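Fusolin (PDB 4OW5) enhances the virulence of entomopoxviruses, crystallises in vivo into viral spindles and probably acts on chitin as a lytic polysaccharide monooxygenase. Local coordinates at residues V165-L170 and V210-W215; T109-D112 and S116-P119. All blocks are in the same frame, centred on the assembly; numbering follows the deposited sequence.

Contact 1: V165-L170 and V210-W215; sequences VTWQQL and VLYVRW. With EDO (1,2-ethanediol), chain H.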
loop_
_atom_site.group_PDB
_atom_site.type_symbol
_atom_site.label_atom_id
_atom_site.label_comp_id
_atom_site.label_asym_id
_atom_site.label_seq_id
_atom_site.Cartn_x
_atom_site.Cartn_y
_atom_site.Cartn_z
ATOM N N VAL A 165 -1.436 13.157 -13.441
ATOM C CA VAL A 165 -0.283 12.570 -14.123
ATOM C C VAL A 165 0.278 13.652 -15.054
ATOM O O VAL A 165 -0.495 14.247 -15.813
ATOM C CB VAL A 165 -0.703 11.292 -14.936
ATOM C CG1 VAL A 165 0.406 10.858 -15.885
ATOM C CG2 VAL A 165 -1.087 10.145 -14.011
ATOM N N THR A 166 1.594 13.857 -15.057
ATOM C CA THR A 166 2.269 14.841 -15.915
ATOM C C THR A 166 3.484 14.207 -16.587
ATOM O O THR A 166 4.023 13.231 -16.060
ATOM C CB THR A 166 2.706 16.075 -15.083
ATOM O OG1 THR A 166 3.710 15.683 -14.162
ATOM C CG2 THR A 166 1.534 16.752 -14.352
ATOM N N TRP A 167 3.965 14.804 -17.689
ATOM C CA TRP A 167 5.138 14.283 -18.394
ATOM C C TRP A 167 6.379 14.302 -17.470
ATOM O O TRP A 167 7.175 13.358 -17.524
ATOM C CB TRP A 167 5.393 15.016 -19.719
ATOM C CG TRP A 167 4.378 14.744 -20.776
ATOM C CD1 TRP A 167 3.385 15.577 -21.205
ATOM C CD2 TRP A 167 4.264 13.548 -21.559
ATOM N NE1 TRP A 167 2.669 14.974 -22.211
ATOM C CE2 TRP A 167 3.164 13.717 -22.425
ATOM C CE3 TRP A 167 4.887 12.306 -21.513
ATOM C CZ2 TRP A 167 2.776 12.738 -23.338
ATOM C CZ3 TRP A 167 4.499 11.332 -22.423
ATOM C CH2 TRP A 167 3.490 11.572 -23.353
ATOM N N GLN A 168 6.471 15.267 -16.524
ATOM C CA GLN A 168 7.611 15.331 -15.600
ATOM C C GLN A 168 7.586 14.188 -14.579
ATOM O O GLN A 168 8.607 13.941 -13.957
ATOM C CB GLN A 168 7.697 16.698 -14.896
ATOM C CG GLN A 168 8.015 17.825 -15.871
ATOM C CD GLN A 168 6.760 18.597 -16.252
ATOM O OE1 GLN A 168 5.653 18.043 -16.357
ATOM N NE2 GLN A 168 6.890 19.894 -16.451
ATOM N N GLN A 169 6.451 13.481 -14.403
ATOM C CA GLN A 169 6.367 12.320 -13.519
ATOM C C GLN A 169 6.405 10.980 -14.247
ATOM O O GLN A 169 6.202 9.971 -13.582
ATOM C CB GLN A 169 5.060 12.359 -12.716
ATOM C CG GLN A 169 5.023 13.514 -11.740
ATOM C CD GLN A 169 3.651 13.565 -11.121
ATOM O OE1 GLN A 169 2.649 13.883 -11.803
ATOM N NE2 GLN A 169 3.564 13.143 -9.872
ATOM N N LEU A 170 6.674 10.957 -15.561
ATOM C CA LEU A 170 6.707 9.762 -16.394
ATOM C C LEU A 170 8.125 9.415 -16.885
ATOM O O LEU A 170 8.843 10.276 -17.350
ATOM C CB LEU A 170 5.788 9.968 -17.627
ATOM C CG LEU A 170 4.296 9.938 -17.331
ATOM C CD1 LEU A 170 3.511 10.324 -18.563
ATOM C CD2 LEU A 170 3.876 8.621 -16.712
ATOM N N VAL A 210 0.893 4.316 -12.199
ATOM C CA VAL A 210 0.245 4.479 -13.483
ATOM C C VAL A 210 1.227 4.109 -14.572
ATOM O O VAL A 210 2.421 4.450 -14.507
ATOM C CB VAL A 210 -0.331 5.943 -13.677
ATOM C CG1 VAL A 210 -0.649 6.255 -15.150
ATOM C CG2 VAL A 210 -1.547 6.166 -12.814
ATOM N N LEU A 211 0.718 3.371 -15.555
ATOM C CA LEU A 211 1.403 3.064 -16.806
ATOM C C LEU A 211 0.713 3.918 -17.857
ATOM O O LEU A 211 -0.515 4.014 -17.831
ATOM C CB LEU A 211 1.353 1.566 -17.156
ATOM C CG LEU A 211 2.135 0.673 -16.182
ATOM C CD1 LEU A 211 1.902 -0.772 -16.418
ATOM C CD2 LEU A 211 3.608 0.958 -16.242
ATOM N N TYR A 212 1.482 4.663 -18.637
ATOM C CA TYR A 212 0.965 5.529 -19.687
ATOM C C TYR A 212 1.385 4.968 -21.045
ATOM O O TYR A 212 2.557 4.712 -21.255
ATOM C CB TYR A 212 1.474 6.938 -19.503
ATOM C CG TYR A 212 0.709 8.012 -20.251
ATOM C CD1 TYR A 212 -0.675 8.133 -20.122
ATOM C CD2 TYR A 212 1.365 8.906 -21.090
ATOM C CE1 TYR A 212 -1.372 9.136 -20.774
ATOM C CE2 TYR A 212 0.684 9.948 -21.700
ATOM C CZ TYR A 212 -0.686 10.045 -21.566
ATOM O OH TYR A 212 -1.322 11.111 -22.130
ATOM N N VAL A 213 0.419 4.707 -21.911
ATOM C CA VAL A 213 0.660 4.104 -23.231
ATOM C C VAL A 213 0.218 5.073 -24.311
ATOM O O VAL A 213 -0.935 5.542 -24.321
ATOM C CB VAL A 213 -0.074 2.760 -23.394
ATOM C CG1 VAL A 213 0.144 2.169 -24.795
ATOM C CG2 VAL A 213 0.376 1.759 -22.344
ATOM N N ARG A 214 1.131 5.298 -25.250
ATOM C CA ARG A 214 0.944 6.109 -26.425
ATOM C C ARG A 214 1.014 5.213 -27.654
ATOM O O ARG A 214 2.012 4.520 -27.827
ATOM C CB ARG A 214 2.036 7.164 -26.507
ATOM C CG ARG A 214 1.877 8.063 -27.725
ATOM C CD ARG A 214 3.060 8.973 -27.845
ATOM N NE ARG A 214 2.974 9.830 -29.022
ATOM C CZ ARG A 214 4.018 10.365 -29.657
ATOM N NH1 ARG A 214 5.259 10.132 -29.236
ATOM N NH2 ARG A 214 3.830 11.148 -30.707
ATOM N N TRP A 215 -0.019 5.204 -28.479
ATOM C CA TRP A 215 -0.061 4.456 -29.744
ATOM C C TRP A 215 -0.113 5.510 -30.828
ATOM O O TRP A 215 -1.114 6.218 -30.958
ATOM C CB TRP A 215 -1.241 3.486 -29.826
ATOM C CG TRP A 215 -1.332 2.779 -31.153
ATOM C CD1 TRP A 215 -0.300 2.345 -31.935
ATOM C CD2 TRP A 215 -2.533 2.374 -31.821
ATOM N NE1 TRP A 215 -0.785 1.725 -33.058
ATOM C CE2 TRP A 215 -2.151 1.731 -33.018
ATOM C CE3 TRP A 215 -3.894 2.496 -31.527
ATOM C CZ2 TRP A 215 -3.089 1.231 -33.936
ATOM C CZ3 TRP A 215 -4.824 2.001 -32.439
ATOM C CH2 TRP A 215 -4.419 1.388 -33.630
HETATM C C1 EDO H . -4.490 11.617 -13.871
HETATM O O1 EDO H . -4.080 12.915 -14.132
HETATM C C2 EDO H . -5.114 11.467 -12.479
HETATM O O2 EDO H . -4.853 10.130 -12.122
#

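Contact 2: T109-D112 and S116-P119; sequences TGMD and SWTP. With EDO (1,2-ethanediol), chain H.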
loop_
_atom_site.group_PDB
_atom_site.type_symbol
_atom_site.label_atom_id
_atom_site.label_comp_id
_atom_site.label_asym_id
_atom_site.label_seq_id
_atom_site.Cartn_x
_atom_site.Cartn_y
_atom_site.Cartn_z
ATOM N N THR A 109 -11.927 15.066 -19.401
ATOM C CA THR A 109 -11.183 15.514 -18.218
ATOM C C THR A 109 -11.597 14.893 -16.909
ATOM O O THR A 109 -10.791 14.941 -15.981
ATOM C CB THR A 109 -11.176 17.021 -18.055
ATOM O OG1 THR A 109 -12.511 17.487 -17.905
ATOM C CG2 THR A 109 -10.489 17.703 -19.189
ATOM N N GLY A 110 -12.753 14.234 -16.831
ATOM C CA GLY A 110 -13.128 13.503 -15.628
ATOM C C GLY A 110 -12.135 12.391 -15.345
ATOM O O GLY A 110 -11.853 12.080 -14.192
ATOM N N MET A 111 -11.499 11.848 -16.402
ATOM C CA MET A 111 -10.523 10.769 -16.253
ATOM C C MET A 111 -9.206 11.248 -15.642
ATOM O O MET A 111 -8.399 10.398 -15.269
ATOM C CB MET A 111 -10.291 10.062 -17.607
ATOM C CG MET A 111 -11.556 9.319 -18.113
ATOM S SD MET A 111 -12.069 7.991 -16.967
ATOM C CE MET A 111 -13.749 7.656 -17.536
ATOM N N ASP A 112 -9.002 12.562 -15.449
ATOM C CA ASP A 112 -7.769 13.086 -14.841
ATOM C C ASP A 112 -7.970 13.537 -13.390
ATOM O O ASP A 112 -7.031 14.066 -12.796
ATOM C CB ASP A 112 -7.198 14.228 -15.676
ATOM C CG ASP A 112 -6.404 13.693 -16.830
ATOM O OD1 ASP A 112 -5.258 13.168 -16.587
ATOM O OD2 ASP A 112 -6.892 13.781 -17.957
ATOM N N SER A 116 -8.903 7.265 -5.554
ATOM C CA SER A 116 -8.699 5.828 -5.365
ATOM C C SER A 116 -9.043 5.008 -6.614
ATOM O O SER A 116 -9.870 4.092 -6.544
ATOM C CB SER A 116 -9.526 5.348 -4.173
ATOM O OG SER A 116 -10.892 5.716 -4.285
ATOM N N TRP A 117 -8.380 5.302 -7.752
ATOM C CA TRP A 117 -8.633 4.588 -9.007
ATOM C C TRP A 117 -8.384 3.105 -8.807
ATOM O O TRP A 117 -7.424 2.767 -8.134
ATOM C CB TRP A 117 -7.764 5.124 -10.146
ATOM C CG TRP A 117 -8.196 6.480 -10.616
ATOM C CD1 TRP A 117 -7.674 7.690 -10.259
ATOM C CD2 TRP A 117 -9.303 6.757 -11.469
ATOM N NE1 TRP A 117 -8.313 8.694 -10.952
ATOM C CE2 TRP A 117 -9.377 8.159 -11.618
ATOM C CE3 TRP A 117 -10.232 5.951 -12.148
ATOM C CZ2 TRP A 117 -10.336 8.765 -12.411
ATOM C CZ3 TRP A 117 -11.189 6.561 -12.936
ATOM C CH2 TRP A 117 -11.225 7.943 -13.072
ATOM N N THR A 118 -9.265 2.232 -9.332
ATOM C CA THR A 118 -9.137 0.795 -9.122
ATOM C C THR A 118 -7.999 0.277 -9.991
ATOM O O THR A 118 -8.070 0.412 -11.216
ATOM C CB THR A 118 -10.430 0.044 -9.416
ATOM O OG1 THR A 118 -11.450 0.558 -8.577
ATOM C CG2 THR A 118 -10.293 -1.494 -9.196
ATOM N N PRO A 119 -6.977 -0.358 -9.386
ATOM C CA PRO A 119 -5.881 -0.871 -10.197
ATOM C C PRO A 119 -5.999 -2.319 -10.547
ATOM O O PRO A 119 -6.688 -3.078 -9.892
ATOM C CB PRO A 119 -4.692 -0.683 -9.264
ATOM C CG PRO A 119 -5.286 -1.064 -7.891
ATOM C CD PRO A 119 -6.707 -0.538 -7.941
HETATM C C1 EDO H . -4.490 11.617 -13.871
HETATM O O1 EDO H . -4.080 12.915 -14.132
HETATM C C2 EDO H . -5.114 11.467 -12.479
HETATM O O2 EDO H . -4.853 10.130 -12.122
#

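Contact 1: V165-L170 and V210-W215
One sheet of the fibronectin type III-like core is covered at this point by the connection between two of its own strands: Val165, Trp167 and Leu170, in or just beyond the loop that follows strand 147-154, pack on Val210 and Tyr212 of strand 209-217. The main feature is a T-shaped stack in which Tyr212 turns its edge to the face of the six-membered ring of Trp167, with centroids 5.4 Å apart and planes at 77°. Tyr212 CE2 lies 3.6 Å from Trp167 CH2, at the far end of the indole. Tyr212 reaches it because its CG stands anti to the backbone N (chi1 -162°), which carries the ring out from the strand. Leu170 comes across the same ring, and its two branches suit it to touch both ring and stem: CD1 approaches Tyr212 CD2 obliquely at 3.6 Å, while CD2 rests near Tyr212 CB. Next to this group the two valines meet tip to tip, Val165 CG2 4.1 Å from Val210 CG1. Val165 N donates to EDO O1 at 2.7 Å. A short 3-10 segment, with Gln169 N bonded to Thr166 O and Leu170 N to Trp167 O, brings Trp167 and Leu170 to the strand. Both large aromatic residues also have a polar atom to satisfy in this buried setting: Trp167 NE1 donates to Val88 O, and Tyr212 OH is hydrogen-bonded to Leu92 O. On the sheet itself, strand 209-217 runs between strands 147-154 and 223-234, antiparallel to both. Leu170 also touches Tyr152 and Thr154 of the first neighbour, whereas Tyr212 reaches Tyr226 and Cys228 of the second.

Contact 2: T109-D112 and S116-P119
Met111 and Trp117 cross at about a right angle, the thioether meeting the outer end of the indole. The sulfur Met111 SD lies 4.0 Å from Trp117 CH2 and 5.1 Å from the centroid of the six-membered ring, in a direction 60° off the ring normal, an oblique approach. A bend at chi2 (-62°) brings SD to the indole, and the extended chi3 carries CE farther from CH2; a polarisable sulfur suits a place beside an aromatic ring. The backbone of the 3-10 turn 109-112 meets the same end of the indole. Trp117 CZ2 lies 3.8 Å from Met111 O, which approaches obliquely and is hydrogen-bonded by Arg10 NH1, and 4.1 Å from Gly110 O, which lies at the ring edge. Trp117 NE1 donates to Val113 O, a bond that fixes the rotation of the ring. Arg10 also makes a cation-pi contact with the indole. The CB of Asp112 leaves the backbone away from 116-119, and its OD1 accepts from EDO O1 at 2.7 Å and also from Cys93 N, giving this buried carboxylate oxygen two donors. Cys14 of helix 10-17 touches both Met111 and Trp117, and Ala37 of helix 32-47 packs on the tryptophan. This is a Met-aromatic contact within the long connection between helix 80-87 and strand 120-123, where a tryptophan folds back against a 3-10 turn.

Overall arrangement
Contacts 1 and 2 follow one another along the chain and belong to the same LPMO-like domain, with centres 14 Å apart. Their nearest atoms remain about 5 Å apart, so the two do not touch directly. A molecule of 1,2-ethanediol, probably from the crystallisation liquor, bridges them: a single one of its oxygens joins the two contacts, while Arg10 also bonds to the diol. Contact 1 lies against the strands of the core, whereas contact 2 packs the loop before strand 120-123 next to helices 10-17 and 32-47. Both are away from the copper- or zinc-binding histidines His1 and His144, which carry no metal in this chain.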